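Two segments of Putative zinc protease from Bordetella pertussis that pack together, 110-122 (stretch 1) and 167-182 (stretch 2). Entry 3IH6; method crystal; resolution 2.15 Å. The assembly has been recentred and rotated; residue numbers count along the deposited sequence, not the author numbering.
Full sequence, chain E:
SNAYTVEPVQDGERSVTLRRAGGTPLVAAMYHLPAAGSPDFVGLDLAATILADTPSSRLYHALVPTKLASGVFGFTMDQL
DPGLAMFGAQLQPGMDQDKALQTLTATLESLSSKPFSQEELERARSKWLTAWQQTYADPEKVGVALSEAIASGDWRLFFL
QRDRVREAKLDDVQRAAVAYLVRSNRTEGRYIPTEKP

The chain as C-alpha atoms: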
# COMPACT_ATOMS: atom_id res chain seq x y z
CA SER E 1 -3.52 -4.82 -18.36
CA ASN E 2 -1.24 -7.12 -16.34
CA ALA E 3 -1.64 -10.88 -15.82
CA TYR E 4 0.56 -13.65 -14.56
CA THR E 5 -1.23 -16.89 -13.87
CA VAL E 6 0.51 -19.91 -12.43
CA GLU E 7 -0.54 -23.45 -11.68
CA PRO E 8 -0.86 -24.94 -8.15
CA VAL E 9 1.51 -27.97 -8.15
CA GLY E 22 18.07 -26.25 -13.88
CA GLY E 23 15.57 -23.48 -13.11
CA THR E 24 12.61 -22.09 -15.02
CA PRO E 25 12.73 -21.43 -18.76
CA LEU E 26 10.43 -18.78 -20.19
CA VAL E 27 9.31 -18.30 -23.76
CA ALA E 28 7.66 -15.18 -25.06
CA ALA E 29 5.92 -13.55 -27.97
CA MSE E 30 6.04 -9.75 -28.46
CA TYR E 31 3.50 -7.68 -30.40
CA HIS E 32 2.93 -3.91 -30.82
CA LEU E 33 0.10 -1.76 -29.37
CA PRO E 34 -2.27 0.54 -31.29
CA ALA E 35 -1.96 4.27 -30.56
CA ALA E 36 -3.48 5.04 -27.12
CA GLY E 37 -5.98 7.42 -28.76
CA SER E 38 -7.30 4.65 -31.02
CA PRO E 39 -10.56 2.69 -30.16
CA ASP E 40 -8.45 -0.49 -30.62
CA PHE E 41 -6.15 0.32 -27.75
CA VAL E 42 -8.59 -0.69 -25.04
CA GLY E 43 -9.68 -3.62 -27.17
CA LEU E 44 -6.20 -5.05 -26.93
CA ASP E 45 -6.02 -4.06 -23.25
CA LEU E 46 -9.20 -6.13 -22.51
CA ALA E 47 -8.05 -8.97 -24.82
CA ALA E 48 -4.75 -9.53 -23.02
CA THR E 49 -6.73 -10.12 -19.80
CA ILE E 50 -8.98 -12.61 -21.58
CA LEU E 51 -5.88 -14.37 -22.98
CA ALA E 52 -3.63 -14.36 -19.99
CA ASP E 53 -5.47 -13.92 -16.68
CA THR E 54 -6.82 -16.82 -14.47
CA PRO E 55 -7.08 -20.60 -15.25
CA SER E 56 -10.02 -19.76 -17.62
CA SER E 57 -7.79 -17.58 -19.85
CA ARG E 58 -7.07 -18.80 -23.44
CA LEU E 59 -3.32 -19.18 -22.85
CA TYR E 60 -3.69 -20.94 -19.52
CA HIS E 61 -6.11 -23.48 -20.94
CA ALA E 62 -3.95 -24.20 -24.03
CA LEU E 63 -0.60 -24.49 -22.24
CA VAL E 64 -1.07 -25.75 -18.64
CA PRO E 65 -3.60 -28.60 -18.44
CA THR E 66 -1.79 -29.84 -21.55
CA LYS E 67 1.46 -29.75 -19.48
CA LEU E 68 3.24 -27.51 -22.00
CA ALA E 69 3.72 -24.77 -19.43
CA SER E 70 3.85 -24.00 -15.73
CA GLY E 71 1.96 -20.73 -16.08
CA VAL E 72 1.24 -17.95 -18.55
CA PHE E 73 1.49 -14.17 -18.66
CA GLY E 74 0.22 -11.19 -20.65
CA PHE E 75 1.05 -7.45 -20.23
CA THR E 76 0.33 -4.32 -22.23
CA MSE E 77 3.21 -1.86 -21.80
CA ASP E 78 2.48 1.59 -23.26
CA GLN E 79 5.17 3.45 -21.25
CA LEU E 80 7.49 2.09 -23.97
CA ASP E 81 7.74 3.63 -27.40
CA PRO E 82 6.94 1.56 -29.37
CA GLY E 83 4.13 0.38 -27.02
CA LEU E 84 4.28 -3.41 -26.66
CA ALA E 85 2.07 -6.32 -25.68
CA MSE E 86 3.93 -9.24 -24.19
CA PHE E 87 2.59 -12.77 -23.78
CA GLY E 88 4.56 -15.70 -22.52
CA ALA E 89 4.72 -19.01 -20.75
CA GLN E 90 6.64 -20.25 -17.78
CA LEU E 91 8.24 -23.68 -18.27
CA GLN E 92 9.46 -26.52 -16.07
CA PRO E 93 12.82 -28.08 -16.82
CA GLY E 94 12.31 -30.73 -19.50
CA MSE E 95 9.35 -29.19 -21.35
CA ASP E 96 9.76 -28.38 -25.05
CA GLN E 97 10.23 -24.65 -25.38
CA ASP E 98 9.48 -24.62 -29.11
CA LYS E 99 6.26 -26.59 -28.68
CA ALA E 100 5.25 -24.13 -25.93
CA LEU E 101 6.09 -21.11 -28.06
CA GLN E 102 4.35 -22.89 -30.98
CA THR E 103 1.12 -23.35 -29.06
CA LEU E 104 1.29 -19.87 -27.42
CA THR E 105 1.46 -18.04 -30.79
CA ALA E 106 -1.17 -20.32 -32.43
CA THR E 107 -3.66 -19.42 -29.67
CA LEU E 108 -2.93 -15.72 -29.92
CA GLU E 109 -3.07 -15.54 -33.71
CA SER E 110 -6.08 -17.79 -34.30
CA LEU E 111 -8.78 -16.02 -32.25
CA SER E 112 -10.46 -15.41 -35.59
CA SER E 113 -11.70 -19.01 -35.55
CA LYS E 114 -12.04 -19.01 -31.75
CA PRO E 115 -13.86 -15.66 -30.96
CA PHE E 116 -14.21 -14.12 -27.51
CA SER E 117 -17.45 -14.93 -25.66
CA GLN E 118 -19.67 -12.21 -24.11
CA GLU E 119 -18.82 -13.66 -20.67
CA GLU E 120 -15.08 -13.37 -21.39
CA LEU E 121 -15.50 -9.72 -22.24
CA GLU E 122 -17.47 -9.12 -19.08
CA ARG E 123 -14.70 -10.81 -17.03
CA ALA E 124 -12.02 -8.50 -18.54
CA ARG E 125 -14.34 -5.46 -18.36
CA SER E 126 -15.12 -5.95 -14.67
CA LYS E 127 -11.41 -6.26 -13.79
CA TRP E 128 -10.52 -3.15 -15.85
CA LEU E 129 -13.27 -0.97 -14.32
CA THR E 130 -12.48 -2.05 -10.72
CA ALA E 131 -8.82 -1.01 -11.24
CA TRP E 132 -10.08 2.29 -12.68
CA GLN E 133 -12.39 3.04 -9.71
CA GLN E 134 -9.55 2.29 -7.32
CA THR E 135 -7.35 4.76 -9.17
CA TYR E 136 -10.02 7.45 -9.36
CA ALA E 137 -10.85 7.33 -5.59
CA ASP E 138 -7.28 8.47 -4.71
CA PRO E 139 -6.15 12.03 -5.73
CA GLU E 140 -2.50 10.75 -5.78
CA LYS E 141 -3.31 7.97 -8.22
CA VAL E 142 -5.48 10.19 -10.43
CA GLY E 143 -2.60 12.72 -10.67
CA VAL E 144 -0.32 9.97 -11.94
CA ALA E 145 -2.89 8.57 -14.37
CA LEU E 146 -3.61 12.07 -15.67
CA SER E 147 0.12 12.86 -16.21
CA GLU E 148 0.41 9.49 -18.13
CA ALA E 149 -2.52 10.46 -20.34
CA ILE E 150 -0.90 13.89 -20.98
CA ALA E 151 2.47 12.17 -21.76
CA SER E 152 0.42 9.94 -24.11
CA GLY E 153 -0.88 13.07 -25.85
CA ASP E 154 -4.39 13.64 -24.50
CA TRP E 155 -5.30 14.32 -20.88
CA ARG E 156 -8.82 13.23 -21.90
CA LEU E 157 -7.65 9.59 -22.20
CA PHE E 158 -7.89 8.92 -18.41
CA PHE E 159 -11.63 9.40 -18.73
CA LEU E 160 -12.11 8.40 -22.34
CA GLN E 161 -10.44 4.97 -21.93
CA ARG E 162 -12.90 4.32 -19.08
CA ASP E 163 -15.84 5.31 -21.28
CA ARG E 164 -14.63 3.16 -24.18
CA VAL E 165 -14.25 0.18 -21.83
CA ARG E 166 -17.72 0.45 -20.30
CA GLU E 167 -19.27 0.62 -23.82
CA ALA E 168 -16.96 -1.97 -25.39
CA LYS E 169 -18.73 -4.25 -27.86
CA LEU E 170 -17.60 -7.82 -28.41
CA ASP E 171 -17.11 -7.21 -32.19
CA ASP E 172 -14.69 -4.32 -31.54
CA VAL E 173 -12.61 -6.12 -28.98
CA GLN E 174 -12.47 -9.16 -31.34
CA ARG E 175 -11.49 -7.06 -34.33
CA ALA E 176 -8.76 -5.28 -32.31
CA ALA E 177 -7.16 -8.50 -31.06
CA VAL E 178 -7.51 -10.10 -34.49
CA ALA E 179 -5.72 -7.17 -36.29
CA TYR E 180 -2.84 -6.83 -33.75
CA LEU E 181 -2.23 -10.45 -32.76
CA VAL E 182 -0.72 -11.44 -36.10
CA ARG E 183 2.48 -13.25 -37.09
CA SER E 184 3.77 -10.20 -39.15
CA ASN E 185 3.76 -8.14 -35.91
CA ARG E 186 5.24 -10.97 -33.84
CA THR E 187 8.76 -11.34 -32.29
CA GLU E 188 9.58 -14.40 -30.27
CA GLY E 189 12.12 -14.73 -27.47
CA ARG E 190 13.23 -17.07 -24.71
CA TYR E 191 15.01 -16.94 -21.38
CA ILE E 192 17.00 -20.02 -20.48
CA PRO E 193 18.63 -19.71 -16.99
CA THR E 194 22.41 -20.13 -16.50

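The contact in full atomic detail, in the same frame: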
# COMPACT_ATOMS: atom_id res chain seq x y z
N SER E 110 -4.93 -17.13 -33.67
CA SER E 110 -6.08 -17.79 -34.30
C SER E 110 -7.45 -17.52 -33.64
O SER E 110 -8.39 -18.30 -33.78
CB SER E 110 -5.81 -19.29 -34.44
OG SER E 110 -5.89 -19.90 -33.16
N LEU E 111 -7.55 -16.40 -32.93
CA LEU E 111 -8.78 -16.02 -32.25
C LEU E 111 -9.90 -15.82 -33.26
O LEU E 111 -11.10 -15.86 -32.91
CB LEU E 111 -8.55 -14.71 -31.47
CG LEU E 111 -7.57 -14.83 -30.30
CD1 LEU E 111 -7.11 -13.42 -29.85
CD2 LEU E 111 -8.17 -15.62 -29.14
N SER E 112 -9.51 -15.62 -34.51
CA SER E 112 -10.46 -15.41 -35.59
C SER E 112 -11.45 -16.59 -35.72
O SER E 112 -12.65 -16.43 -36.03
CB SER E 112 -9.68 -15.22 -36.89
OG SER E 112 -10.52 -14.68 -37.89
N SER E 113 -10.93 -17.78 -35.49
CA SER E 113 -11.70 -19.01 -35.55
C SER E 113 -12.06 -19.49 -34.14
O SER E 113 -12.62 -20.59 -33.98
CB SER E 113 -10.84 -20.06 -36.21
OG SER E 113 -9.65 -20.21 -35.43
N LYS E 114 -11.70 -18.70 -33.12
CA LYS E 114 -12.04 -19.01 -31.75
C LYS E 114 -12.45 -17.74 -30.94
O LYS E 114 -11.82 -17.42 -29.95
CB LYS E 114 -10.82 -19.68 -31.09
CG LYS E 114 -11.16 -20.85 -30.17
CD LYS E 114 -9.89 -21.57 -29.70
CE LYS E 114 -10.19 -22.75 -28.78
NZ LYS E 114 -10.95 -22.30 -27.58
N PRO E 115 -13.51 -17.02 -31.39
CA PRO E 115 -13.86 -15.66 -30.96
C PRO E 115 -14.22 -15.53 -29.47
O PRO E 115 -14.84 -16.42 -28.90
CB PRO E 115 -15.11 -15.34 -31.78
CG PRO E 115 -15.74 -16.65 -32.03
CD PRO E 115 -14.59 -17.63 -32.19
N PHE E 116 -13.81 -14.44 -28.86
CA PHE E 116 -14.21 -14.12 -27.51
C PHE E 116 -15.73 -14.30 -27.29
O PHE E 116 -16.57 -13.95 -28.15
CB PHE E 116 -13.81 -12.66 -27.20
CG PHE E 116 -12.32 -12.41 -27.27
CD1 PHE E 116 -11.81 -11.25 -27.84
CD2 PHE E 116 -11.41 -13.34 -26.75
CE1 PHE E 116 -10.42 -11.01 -27.88
CE2 PHE E 116 -9.99 -13.11 -26.81
CZ PHE E 116 -9.51 -11.96 -27.38
N SER E 117 -16.08 -14.84 -26.11
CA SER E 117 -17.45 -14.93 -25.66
C SER E 117 -17.83 -13.64 -24.95
O SER E 117 -16.93 -12.90 -24.48
CB SER E 117 -17.57 -16.06 -24.65
OG SER E 117 -16.90 -15.69 -23.44
N GLN E 118 -19.14 -13.39 -24.83
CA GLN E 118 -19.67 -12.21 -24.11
C GLN E 118 -19.19 -12.22 -22.68
O GLN E 118 -18.73 -11.18 -22.16
CB GLN E 118 -21.22 -12.17 -24.14
CG GLN E 118 -21.86 -10.85 -23.68
CD GLN E 118 -21.19 -9.61 -24.24
OE1 GLN E 118 -20.84 -9.55 -25.42
NE2 GLN E 118 -20.97 -8.62 -23.38
N GLU E 119 -19.28 -13.41 -22.06
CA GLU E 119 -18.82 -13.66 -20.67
C GLU E 119 -17.33 -13.36 -20.48
O GLU E 119 -16.90 -12.86 -19.42
CB GLU E 119 -19.12 -15.13 -20.32
CG GLU E 119 -18.80 -15.55 -18.87
CD GLU E 119 -19.13 -17.02 -18.59
OE1 GLU E 119 -19.91 -17.60 -19.37
OE2 GLU E 119 -18.63 -17.60 -17.59
N GLU E 120 -16.53 -13.66 -21.49
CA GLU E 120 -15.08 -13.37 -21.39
C GLU E 120 -14.81 -11.88 -21.37
O GLU E 120 -13.90 -11.41 -20.63
CB GLU E 120 -14.31 -14.00 -22.54
CG GLU E 120 -14.03 -15.46 -22.24
CD GLU E 120 -13.51 -16.21 -23.44
OE1 GLU E 120 -13.82 -15.82 -24.58
OE2 GLU E 120 -12.75 -17.19 -23.22
N LEU E 121 -15.61 -11.16 -22.16
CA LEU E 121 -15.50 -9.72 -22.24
C LEU E 121 -15.95 -9.11 -20.92
O LEU E 121 -15.33 -8.15 -20.43
CB LEU E 121 -16.32 -9.12 -23.40
CG LEU E 121 -16.43 -7.58 -23.44
CD1 LEU E 121 -15.08 -6.89 -23.49
CD2 LEU E 121 -17.22 -7.19 -24.63
N GLU E 122 -17.01 -9.65 -20.34
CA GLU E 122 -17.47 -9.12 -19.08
C GLU E 122 -16.43 -9.40 -17.99
O GLU E 122 -16.25 -8.57 -17.10
CB GLU E 122 -18.82 -9.70 -18.67
CG GLU E 122 -20.02 -9.30 -19.52
CD GLU E 122 -20.14 -7.79 -19.72
OE1 GLU E 122 -19.55 -7.00 -18.94
OE2 GLU E 122 -20.83 -7.38 -20.67
N GLU E 167 -18.39 0.73 -22.66
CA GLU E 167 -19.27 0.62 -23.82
C GLU E 167 -18.79 -0.39 -24.87
O GLU E 167 -19.48 -0.66 -25.86
CB GLU E 167 -19.45 2.00 -24.46
N ALA E 168 -17.60 -0.93 -24.61
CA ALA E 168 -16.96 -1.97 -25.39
C ALA E 168 -17.91 -3.04 -25.91
O ALA E 168 -18.51 -3.75 -25.13
CB ALA E 168 -15.93 -2.63 -24.56
N LYS E 169 -17.97 -3.18 -27.23
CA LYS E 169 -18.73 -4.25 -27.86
C LYS E 169 -17.80 -5.41 -28.11
O LYS E 169 -16.59 -5.21 -28.28
CB LYS E 169 -19.34 -3.80 -29.20
N LEU E 170 -18.37 -6.61 -28.15
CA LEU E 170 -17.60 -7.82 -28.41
C LEU E 170 -16.94 -7.80 -29.80
O LEU E 170 -15.80 -8.23 -29.95
CB LEU E 170 -18.50 -9.04 -28.22
CG LEU E 170 -17.84 -10.42 -28.15
CD1 LEU E 170 -16.97 -10.53 -26.89
CD2 LEU E 170 -18.86 -11.53 -28.22
N ASP E 171 -17.66 -7.32 -30.82
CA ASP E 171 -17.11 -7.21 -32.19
C ASP E 171 -15.86 -6.33 -32.31
O ASP E 171 -14.93 -6.64 -33.06
CB ASP E 171 -18.19 -6.77 -33.18
CG ASP E 171 -19.21 -7.87 -33.47
OD1 ASP E 171 -18.99 -9.02 -33.00
OD2 ASP E 171 -20.24 -7.62 -34.16
N ASP E 172 -15.84 -5.24 -31.55
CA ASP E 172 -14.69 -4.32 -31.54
C ASP E 172 -13.48 -4.81 -30.79
O ASP E 172 -12.34 -4.54 -31.19
CB ASP E 172 -15.13 -2.96 -31.00
CG ASP E 172 -16.12 -2.29 -31.92
OD1 ASP E 172 -16.03 -2.49 -33.16
OD2 ASP E 172 -17.01 -1.57 -31.43
N VAL E 173 -13.71 -5.52 -29.69
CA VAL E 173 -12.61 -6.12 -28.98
C VAL E 173 -12.04 -7.28 -29.81
O VAL E 173 -10.82 -7.41 -29.92
CB VAL E 173 -12.98 -6.53 -27.53
CG1 VAL E 173 -11.77 -7.17 -26.83
CG2 VAL E 173 -13.47 -5.32 -26.72
N GLN E 174 -12.92 -8.09 -30.44
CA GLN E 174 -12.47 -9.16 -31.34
C GLN E 174 -11.62 -8.60 -32.46
O GLN E 174 -10.50 -9.05 -32.71
CB GLN E 174 -13.66 -9.92 -31.93
CG GLN E 174 -13.30 -11.09 -32.88
CD GLN E 174 -12.82 -12.34 -32.17
OE1 GLN E 174 -13.03 -12.51 -30.94
NE2 GLN E 174 -12.16 -13.23 -32.92
N ARG E 175 -12.18 -7.62 -33.17
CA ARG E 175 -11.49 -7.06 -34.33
C ARG E 175 -10.11 -6.52 -33.95
O ARG E 175 -9.13 -6.75 -34.66
CB ARG E 175 -12.31 -5.95 -34.97
CG ARG E 175 -11.46 -5.07 -35.89
CD ARG E 175 -12.29 -4.10 -36.63
NE ARG E 175 -13.15 -3.33 -35.73
CZ ARG E 175 -12.76 -2.29 -35.01
NH1 ARG E 175 -11.50 -1.87 -35.07
NH2 ARG E 175 -13.65 -1.67 -34.24
N ALA E 176 -10.04 -5.81 -32.82
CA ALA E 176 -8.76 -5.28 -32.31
C ALA E 176 -7.70 -6.39 -32.09
O ALA E 176 -6.58 -6.33 -32.61
CB ALA E 176 -8.98 -4.46 -31.04
N ALA E 177 -8.07 -7.39 -31.33
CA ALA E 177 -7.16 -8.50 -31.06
C ALA E 177 -6.81 -9.20 -32.34
O ALA E 177 -5.62 -9.49 -32.58
CB ALA E 177 -7.80 -9.49 -30.08
N VAL E 178 -7.82 -9.48 -33.18
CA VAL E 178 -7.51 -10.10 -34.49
C VAL E 178 -6.55 -9.31 -35.41
O VAL E 178 -5.69 -9.92 -36.06
CB VAL E 178 -8.76 -10.61 -35.23
CG1 VAL E 178 -8.40 -10.95 -36.67
CG2 VAL E 178 -9.29 -11.86 -34.53
N ALA E 179 -6.65 -7.97 -35.45
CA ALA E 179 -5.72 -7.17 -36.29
C ALA E 179 -4.30 -6.98 -35.72
O ALA E 179 -3.36 -6.81 -36.50
CB ALA E 179 -6.34 -5.81 -36.67
N TYR E 180 -4.14 -6.98 -34.39
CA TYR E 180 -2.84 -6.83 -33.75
C TYR E 180 -2.14 -8.13 -33.37
O TYR E 180 -0.90 -8.17 -33.25
CB TYR E 180 -2.90 -5.84 -32.55
CG TYR E 180 -3.10 -4.45 -33.08
CD1 TYR E 180 -4.38 -3.99 -33.43
CD2 TYR E 180 -2.00 -3.63 -33.38
CE1 TYR E 180 -4.57 -2.73 -34.02
CE2 TYR E 180 -2.19 -2.36 -33.96
CZ TYR E 180 -3.48 -1.94 -34.26
OH TYR E 180 -3.66 -0.73 -34.84
N LEU E 181 -2.89 -9.20 -33.15
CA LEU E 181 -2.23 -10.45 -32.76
C LEU E 181 -2.01 -11.29 -34.03
O LEU E 181 -2.76 -12.23 -34.35
CB LEU E 181 -2.93 -11.15 -31.60
CG LEU E 181 -3.08 -10.27 -30.34
CD1 LEU E 181 -3.91 -10.94 -29.25
CD2 LEU E 181 -1.72 -9.85 -29.75
N VAL E 182 -1.00 -10.87 -34.80
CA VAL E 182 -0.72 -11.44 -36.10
C VAL E 182 0.76 -11.73 -36.25
O VAL E 182 1.60 -10.96 -35.78
CB VAL E 182 -1.21 -10.54 -37.30
CG1 VAL E 182 -2.76 -10.54 -37.41
CG2 VAL E 182 -0.65 -9.13 -37.22
O HOH W 1 -15.83 -12.21 -30.23
O HOH W 2 -21.00 -7.14 -26.66
O HOH W 3 -20.44 -5.40 -24.57

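A segment that packs against a helix must bury its apolar side chains without stranding the polar backbone that carries them, and this contact from a putative zinc protease illustrates one economical solution. The three residues that lose most surface to the other stretch, L170, F116 and Q174, divide the task between hydrophobic packing and backbone recognition.

L170, in the first turn of helix 170-180, directs its CA-to-CB bond toward stretch 1. Its CD1 lies 3.8 Å from F116 CB and also 3.8 Å from L121 CB, so a single methyl group bridges the loop and the helix that follows it. That helix crosses 170-180 at 83°, close to perpendicular, and L121 also packs against V173, with L121 CD1 3.9 Å from V173 CG2.

The CA-to-CB bond of F116 likewise points toward stretch 2. The ring presents its edge to A177: F116 CE1 approaches A177 CB at 3.7 Å, where the small alanine side chain lies near the ring plane. The ring also packs against V173, with F116 CD1 4.2 Å from V173 CG1.

Q174 supplies the polar counterpart. Although its CA-to-CB bond points sideways, the end of the side chain comes nearer, and its amide serves two backbone groups five residues apart. Q174 NE2 donates to L111 O at 2.8 Å, while Q174 OE1 accepts from F116 N at 2.9 Å. A primary amide suits this role because it carries a donor and an acceptor together. Water 1 extends the arrangement, donating to both Q174 OE1 (2.9 Å from the water O) and F116 O (2.8 Å from the water O).

Beyond the glutamine, apolar packing resumes: L111 CD1 lies 4.0 Å from A177 CB and 4.1 Å from L181 CD1. The two hydrogen bonds of the Q174 amide thus lie beside hydrophobic contacts, and stretch 1 is held through its backbone as well as its side chains.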